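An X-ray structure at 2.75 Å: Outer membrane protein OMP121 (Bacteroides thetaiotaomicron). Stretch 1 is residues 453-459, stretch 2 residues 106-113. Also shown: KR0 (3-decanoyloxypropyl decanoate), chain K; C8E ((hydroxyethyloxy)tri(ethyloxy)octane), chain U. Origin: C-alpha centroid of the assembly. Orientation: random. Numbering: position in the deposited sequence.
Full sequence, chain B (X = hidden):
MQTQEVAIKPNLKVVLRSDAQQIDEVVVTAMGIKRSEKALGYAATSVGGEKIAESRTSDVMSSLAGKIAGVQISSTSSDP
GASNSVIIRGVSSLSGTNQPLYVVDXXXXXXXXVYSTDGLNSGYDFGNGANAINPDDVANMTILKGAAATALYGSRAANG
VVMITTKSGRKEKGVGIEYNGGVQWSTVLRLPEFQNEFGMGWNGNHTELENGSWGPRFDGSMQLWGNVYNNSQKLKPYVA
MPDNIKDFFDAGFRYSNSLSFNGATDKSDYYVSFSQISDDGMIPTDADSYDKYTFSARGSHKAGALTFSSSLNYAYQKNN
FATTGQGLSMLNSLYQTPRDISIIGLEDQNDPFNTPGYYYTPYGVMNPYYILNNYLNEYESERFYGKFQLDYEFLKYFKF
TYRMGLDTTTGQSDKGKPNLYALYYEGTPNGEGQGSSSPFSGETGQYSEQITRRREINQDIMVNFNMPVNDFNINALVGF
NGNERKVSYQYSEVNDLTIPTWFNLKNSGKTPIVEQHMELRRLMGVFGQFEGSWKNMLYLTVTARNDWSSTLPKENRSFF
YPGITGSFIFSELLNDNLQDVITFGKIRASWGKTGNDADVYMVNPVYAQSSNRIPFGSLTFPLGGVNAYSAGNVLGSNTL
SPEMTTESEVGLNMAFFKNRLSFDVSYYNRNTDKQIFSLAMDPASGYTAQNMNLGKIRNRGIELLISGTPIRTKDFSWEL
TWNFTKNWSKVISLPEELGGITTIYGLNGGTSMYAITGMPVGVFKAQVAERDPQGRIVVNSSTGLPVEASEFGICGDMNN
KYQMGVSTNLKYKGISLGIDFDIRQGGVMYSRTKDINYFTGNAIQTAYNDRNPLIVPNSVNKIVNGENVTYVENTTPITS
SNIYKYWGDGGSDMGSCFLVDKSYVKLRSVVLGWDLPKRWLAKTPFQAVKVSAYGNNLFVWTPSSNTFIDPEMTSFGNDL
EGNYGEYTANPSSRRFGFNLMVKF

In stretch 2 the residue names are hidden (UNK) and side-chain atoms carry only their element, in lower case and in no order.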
# COMPACT_ATOMS: atom_id res chain seq x y z
N ARG B 453 -15.00 7.23 0.37
CA ARG B 453 -15.73 8.44 0.70
C ARG B 453 -16.78 8.64 -0.37
O ARG B 453 -16.43 8.81 -1.55
CB ARG B 453 -14.80 9.65 0.77
CG ARG B 453 -13.89 9.69 1.96
CD ARG B 453 -13.11 10.99 1.96
NE ARG B 453 -13.95 12.18 2.01
CZ ARG B 453 -13.63 13.32 1.41
NH1 ARG B 453 -12.52 13.39 0.69
NH2 ARG B 453 -14.42 14.37 1.50
N ARG B 454 -18.04 8.58 0.02
CA ARG B 454 -19.18 8.76 -0.86
C ARG B 454 -19.91 10.03 -0.50
O ARG B 454 -19.97 10.41 0.66
CB ARG B 454 -20.15 7.60 -0.74
CG ARG B 454 -19.85 6.46 -1.63
CD ARG B 454 -20.79 5.32 -1.41
NE ARG B 454 -20.19 4.10 -1.93
CZ ARG B 454 -20.07 3.83 -3.22
NH1 ARG B 454 -20.52 4.68 -4.13
NH2 ARG B 454 -19.50 2.70 -3.60
N ARG B 455 -20.50 10.67 -1.50
CA ARG B 455 -21.22 11.90 -1.22
C ARG B 455 -22.19 12.24 -2.34
O ARG B 455 -21.80 12.31 -3.51
CB ARG B 455 -20.23 13.04 -1.00
CG ARG B 455 -20.81 14.38 -0.70
CD ARG B 455 -19.77 15.27 -0.09
NE ARG B 455 -20.32 16.56 0.29
CZ ARG B 455 -20.21 17.66 -0.43
NH1 ARG B 455 -19.54 17.64 -1.57
NH2 ARG B 455 -20.75 18.79 0.00
N GLU B 456 -23.46 12.43 -2.01
CA GLU B 456 -24.46 12.82 -2.99
C GLU B 456 -25.20 14.04 -2.47
O GLU B 456 -25.40 14.20 -1.27
CB GLU B 456 -25.44 11.69 -3.27
CG GLU B 456 -24.80 10.31 -3.38
CD GLU B 456 -25.83 9.22 -3.63
OE1 GLU B 456 -27.03 9.55 -3.60
OE2 GLU B 456 -25.44 8.05 -3.85
N ILE B 457 -25.61 14.90 -3.39
CA ILE B 457 -26.36 16.09 -3.01
C ILE B 457 -27.51 16.24 -3.98
O ILE B 457 -27.33 16.13 -5.19
CB ILE B 457 -25.50 17.36 -3.03
CG1 ILE B 457 -24.54 17.37 -1.85
CG2 ILE B 457 -26.38 18.58 -2.96
CD1 ILE B 457 -23.59 18.52 -1.89
N ASN B 458 -28.70 16.49 -3.44
CA ASN B 458 -29.89 16.62 -4.25
C ASN B 458 -30.62 17.88 -3.85
O ASN B 458 -30.81 18.15 -2.67
CB ASN B 458 -30.78 15.40 -4.09
CG ASN B 458 -31.83 15.33 -5.15
OD1 ASN B 458 -31.54 15.06 -6.31
ND2 ASN B 458 -33.07 15.59 -4.76
N GLN B 459 -31.03 18.66 -4.84
CA GLN B 459 -31.75 19.90 -4.57
C GLN B 459 -32.96 19.98 -5.47
O GLN B 459 -32.85 19.77 -6.68
CB GLN B 459 -30.84 21.10 -4.75
CG GLN B 459 -29.73 21.12 -3.73
CD GLN B 459 -29.16 22.47 -3.52
OE1 GLN B 459 -29.47 23.40 -4.25
NE2 GLN B 459 -28.32 22.61 -2.50
N UNK B 106 -38.81 13.71 1.11
CA UNK B 106 -38.56 12.68 0.14
C UNK B 106 -37.32 13.10 -0.62
O UNK B 106 -37.38 13.86 -1.59
N UNK B 107 -36.19 12.62 -0.14
CA UNK B 107 -34.89 12.87 -0.73
C UNK B 107 -34.29 11.53 -1.11
O UNK B 107 -34.38 10.59 -0.32
c UNK B 107 -32.57 13.73 -0.33
c UNK B 107 -34.57 14.95 0.59
c UNK B 107 -33.97 13.61 0.25
N UNK B 108 -33.68 11.39 -2.28
CA UNK B 108 -33.05 10.12 -2.62
C UNK B 108 -32.06 9.69 -1.56
O UNK B 108 -31.33 10.50 -1.00
c UNK B 108 -33.67 12.33 -3.41
c UNK B 108 -32.37 10.42 -3.95
c UNK B 108 -33.20 11.49 -4.55
N UNK B 109 -32.06 8.40 -1.28
CA UNK B 109 -31.18 7.81 -0.29
C UNK B 109 -30.06 7.05 -0.99
O UNK B 109 -30.29 6.40 -2.01
c UNK B 109 -30.99 7.22 2.80
c UNK B 109 -31.97 5.01 2.28
c UNK B 109 -31.20 6.20 1.74
c UNK B 109 -31.96 6.86 0.61
N UNK B 110 -28.85 7.13 -0.45
CA UNK B 110 -27.76 6.37 -1.04
C UNK B 110 -27.97 4.89 -0.76
O UNK B 110 -28.20 4.49 0.38
n UNK B 110 -24.88 6.18 -2.25
o UNK B 110 -24.74 5.16 -0.27
c UNK B 110 -26.41 6.84 -0.50
c UNK B 110 -25.26 5.99 -1.00
N UNK B 111 -27.89 4.09 -1.81
CA UNK B 111 -28.09 2.65 -1.70
C UNK B 111 -26.91 1.93 -2.32
O UNK B 111 -27.06 1.02 -3.14
o UNK B 111 -29.39 0.24 -1.07
c UNK B 111 -29.74 0.80 -2.11
c UNK B 111 -29.40 2.24 -2.36
n UNK B 111 -30.40 0.17 -3.07
N UNK B 112 -25.71 2.33 -1.94
CA UNK B 112 -24.51 1.75 -2.50
C UNK B 112 -24.17 0.48 -1.76
O UNK B 112 -24.39 0.37 -0.55
o UNK B 112 -23.65 3.87 -3.21
c UNK B 112 -23.36 2.73 -2.43
N UNK B 113 -23.64 -0.50 -2.48
CA UNK B 113 -23.36 -1.79 -1.90
C UNK B 113 -21.86 -1.97 -1.80
O UNK B 113 -21.11 -1.51 -2.66
o UNK B 113 -23.73 -4.18 -2.13
c UNK B 113 -23.47 -2.89 -4.13
c UNK B 113 -23.99 -2.91 -2.73
C1 KR0 K . -26.08 21.21 -8.85
O1 KR0 K . -27.23 22.04 -8.64
C2 KR0 K . -26.22 20.05 -7.89
C3 KR0 K . -25.20 20.16 -6.77
C4 KR0 K . -24.43 24.92 -2.98
O4 KR0 K . -25.53 21.18 -5.83
C5 KR0 K . -24.50 21.54 -4.87
C6 KR0 K . -25.91 24.90 -2.60
C7 KR0 K . -27.10 23.34 -8.01
C8 KR0 K . -26.23 25.60 -1.28
O8 KR0 K . -23.44 20.98 -4.95
C9 KR0 K . -27.70 25.44 -0.88
O9 KR0 K . -26.21 24.09 -8.34
C10 KR0 K . -24.72 22.57 -3.79
C11 KR0 K . -24.10 23.93 -4.10
C12 KR0 K . -28.07 23.78 -6.94
C13 KR0 K . -28.48 25.22 -7.20
C14 KR0 K . -28.14 26.44 0.20
C15 KR0 K . -29.46 26.05 0.86
C16 KR0 K . -29.77 26.89 2.08
C17 KR0 K . -29.79 25.58 -6.50
C18 KR0 K . -29.60 26.32 -5.19
C19 KR0 K . -30.95 26.49 -4.50
C20 KR0 K . -30.93 27.50 -3.35
C21 KR0 K . -32.30 27.56 -2.67
C22 KR0 K . -32.48 28.83 -1.84
C23 KR0 K . -33.69 28.80 -0.93
C8 C8E U . -21.63 21.71 -0.44
O9 C8E U . -22.28 21.06 0.63
C10 C8E U . -23.36 21.84 1.07
C11 C8E U . -23.59 21.71 2.57
O12 C8E U . -24.97 21.89 2.79
C13 C8E U . -25.38 21.81 4.13
C14 C8E U . -26.90 21.67 4.16
O15 C8E U . -27.29 20.40 3.70
C16 C8E U . -28.63 20.11 4.04

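Position 106 has backbone atoms and no side-chain atoms. The peptide bond before it is cis, and it makes no contact with the strand 453-459. It is Gly106.

Position 107 has three side-chain carbons: one attached to CA and carrying the other two. The CA-to-CB bond points sideways to the strand. One of the two outer carbons lies 4.5 Å from Asn458 CB, a loose contact. The fork at CB makes it Val107, with chi1 in the t well, and that carbon is CG1.

Position 108 has three side-chain carbons that close a ring onto the backbone N. Only proline does this. The ring carbon bonded to N lies 3.6 Å from Asn458 ND2. In Pro108 that atom is CD, so the contact is van der Waals packing of the ring against the amide end of Asn458. Asn458 OD1 is hydrogen-bonded elsewhere in the structure.

Position 109 has four side-chain carbons, forked at the second. The CA-to-CB bond points away from the strand, and the side chain stays out of contact with it. The fork identifies Leu109.

Position 110 has two side-chain carbons, the second carrying one oxygen and one nitrogen. The CA-to-CB bond points toward the strand, and the nitrogen lies 2.5 Å from Glu456 OE2. A short carboxamide fits, and the residue is Asn110. Its ND2 donates a hydrogen bond to Glu456 OE2, short at 2.5 Å, with an angle of 156°. Asn110 OD1 lies 4.1 Å from Arg454 CD.

Position 111 has the same set of atoms: two carbons, then one oxygen and one nitrogen on the second. Here the CA-to-CB bond points away, and nothing on the strand is touched. It is Asn111.

Position 112 has one carbon, then one oxygen. The CA-to-CB bond points toward the strand. The oxygen sits over one face of the Arg454 guanidinium, 3.4 Å from Arg454 NH1, at too poor an angle for a hydrogen bond. It is Ser112. OG instead accepts one from Asn110 ND2 at 2.8 Å, and Ser112 N gives a weak one to Asn110 OD1 at 3.4 Å.

Position 113 has one carbon carrying one oxygen and one carbon. Its CA-to-CB bond points away, and it makes no contact. It is Thr113.

The contact rests on alternation. The CA-to-CB bonds of Arg454, Glu456 and Asn458 point toward the loop, while those of Arg455 and Ile457 point away, and these two residues approach bound C8E. Asn110 is central: its ND2 bonds both Glu456 OE2 and Ser112 OG, joining the loop's own fold to the strand.

Stretch 2 (106-113) GVPLNNST
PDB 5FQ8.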